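Long-range contact in AT5G66160 protein (Arabidopsis thaliana, PDB 7BVW), which acts as a RING-type E3 ubiquitin ligase in post-Golgi trafficking and probably serves as a sorting receptor for proteins bound for the protein storage vacuole: residues C31-E36 and H51-N56. Numbering follows the deposited sequence.
Sequences CAICLE and HAFHLN. With ZN (zinc ion), chain C; ZN (zinc ion), chain D.
Cys-31 SG is gripped by the metal and by backbone N-H groups from both segments: it binds a zinc ion at 2.4 Å, accepts a nearly straight hydrogen bond from His-54 N at 3.5 Å (162°), and takes a weak one from Ile-33 N. With SG anti to its own backbone N (chi1 176°), the sulfur lies against strand 52-54 as well as the metal. On the same zinc, Cys-34 SG is likewise bound to the metal and accepts a hydrogen bond from Glu-36 N at 3.6 Å. Such N-H···S bonds would be expected to offset part of the negative charge of the two sulfurs. His-54 contributes ND1, 2.3 Å from the zinc; Cys-34 SG meets this ring at its edge, in plane, while Cys-31 CB comes obliquely to within 3.5 Å of ND1. Cys-57 completes the tetrad, and Glu-42 accepts a hydrogen bond from His-54 NE2, holding the far side of the imidazole. Beside the zinc site, Ile-33 crosses the Phe-53 side chain at about a right angle, its CG1 3.6 Å from Phe-53 CD2, and Ala-32 CB sits at the ring's edge. Ile-58 of helix 55-65 touches both Ile-33 and Phe-53, extending this apolar packing. A water bridges the two segments, accepting from Ala-32 N and lying 2.8 Å from Ala-52 O, to which it can donate. Cys-31/Cys-34 and His-54/Cys-57 thus share one zinc, while Cys-49/His-51 and Cys-69/Cys-72 hold another, the alternating ligand pairs of the RING-H2 cross-brace.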
# COMPACT_ATOMS: atom_id res chain seq x y z
N CYS A 31 -9.98 1.34 0.94
CA CYS A 31 -8.81 0.52 1.26
C CYS A 31 -9.25 -0.92 1.46
O CYS A 31 -10.10 -1.21 2.31
CB CYS A 31 -8.12 1.06 2.52
SG CYS A 31 -6.72 0.06 3.06
N ALA A 32 -8.66 -1.84 0.69
CA ALA A 32 -9.04 -3.24 0.76
C ALA A 32 -8.59 -3.92 2.05
O ALA A 32 -9.12 -4.97 2.40
CB ALA A 32 -8.48 -4.00 -0.45
N ILE A 33 -7.63 -3.33 2.76
CA ILE A 33 -7.08 -3.97 3.95
C ILE A 33 -7.99 -3.75 5.15
O ILE A 33 -8.17 -4.66 5.98
CB ILE A 33 -5.65 -3.46 4.20
CG1 ILE A 33 -4.72 -3.90 3.06
CG2 ILE A 33 -5.12 -3.96 5.53
CD1 ILE A 33 -3.27 -3.53 3.27
N CYS A 34 -8.58 -2.56 5.28
CA CYS A 34 -9.44 -2.25 6.41
C CYS A 34 -10.90 -2.03 6.02
O CYS A 34 -11.74 -1.91 6.91
CB CYS A 34 -8.93 -1.00 7.15
SG CYS A 34 -9.07 0.54 6.22
N LEU A 35 -11.20 -1.98 4.72
CA LEU A 35 -12.55 -1.84 4.15
C LEU A 35 -13.17 -0.47 4.39
O LEU A 35 -14.35 -0.27 4.08
CB LEU A 35 -13.50 -2.92 4.66
CG LEU A 35 -13.10 -4.38 4.41
CD1 LEU A 35 -14.30 -5.30 4.66
CD2 LEU A 35 -12.55 -4.57 3.00
N GLU A 36 -12.41 0.49 4.92
CA GLU A 36 -12.91 1.84 5.14
C GLU A 36 -12.70 2.68 3.89
O GLU A 36 -11.67 2.59 3.22
CB GLU A 36 -12.21 2.49 6.33
CG GLU A 36 -12.26 1.68 7.61
CD GLU A 36 -13.64 1.69 8.26
OE1 GLU A 36 -14.48 2.52 7.85
OE2 GLU A 36 -13.87 0.88 9.18
N HIS A 51 -1.92 -0.93 -7.13
CA HIS A 51 -2.94 -0.91 -6.09
C HIS A 51 -2.48 -0.03 -4.93
O HIS A 51 -1.32 -0.11 -4.51
CB HIS A 51 -3.26 -2.31 -5.57
CG HIS A 51 -3.86 -3.22 -6.61
ND1 HIS A 51 -3.22 -4.35 -7.06
CD2 HIS A 51 -5.03 -3.15 -7.28
CE1 HIS A 51 -3.98 -4.95 -7.97
NE2 HIS A 51 -5.08 -4.24 -8.12
N ALA A 52 -3.39 0.81 -4.43
CA ALA A 52 -3.08 1.73 -3.36
C ALA A 52 -3.84 1.36 -2.10
O ALA A 52 -4.91 0.74 -2.14
CB ALA A 52 -3.40 3.17 -3.77
N PHE A 53 -3.28 1.75 -0.96
CA PHE A 53 -3.86 1.44 0.34
C PHE A 53 -3.60 2.59 1.29
O PHE A 53 -2.79 3.48 1.01
CB PHE A 53 -3.29 0.15 0.94
CG PHE A 53 -3.31 -1.03 0.00
CD1 PHE A 53 -2.27 -1.24 -0.89
CD2 PHE A 53 -4.36 -1.93 0.03
CE1 PHE A 53 -2.29 -2.33 -1.75
CE2 PHE A 53 -4.38 -3.02 -0.82
CZ PHE A 53 -3.34 -3.22 -1.71
N HIS A 54 -4.29 2.56 2.43
CA HIS A 54 -3.87 3.35 3.58
C HIS A 54 -2.40 3.04 3.87
O HIS A 54 -2.00 1.87 3.88
CB HIS A 54 -4.74 3.03 4.80
CG HIS A 54 -6.06 3.73 4.81
ND1 HIS A 54 -7.23 3.10 5.20
CD2 HIS A 54 -6.40 5.00 4.49
CE1 HIS A 54 -8.23 3.96 5.12
NE2 HIS A 54 -7.76 5.12 4.69
N LEU A 55 -1.61 4.09 4.10
CA LEU A 55 -0.19 3.91 4.36
C LEU A 55 0.03 2.99 5.56
O LEU A 55 0.83 2.05 5.51
CB LEU A 55 0.48 5.26 4.58
CG LEU A 55 1.99 5.27 4.87
CD1 LEU A 55 2.63 6.45 4.17
CD2 LEU A 55 2.28 5.32 6.37
N ASN A 56 -0.69 3.24 6.66
CA ASN A 56 -0.53 2.41 7.85
C ASN A 56 -0.99 0.98 7.61
O ASN A 56 -0.43 0.04 8.19
CB ASN A 56 -1.31 3.03 9.02
CG ASN A 56 -0.56 4.17 9.67
OD1 ASN A 56 0.66 4.25 9.59
ND2 ASN A 56 -1.30 5.05 10.34
ZN ZN C . -6.90 0.85 5.33
ZN ZN D . -1.70 -5.50 -6.40
O HOH W 1 -7.28 -0.67 -1.74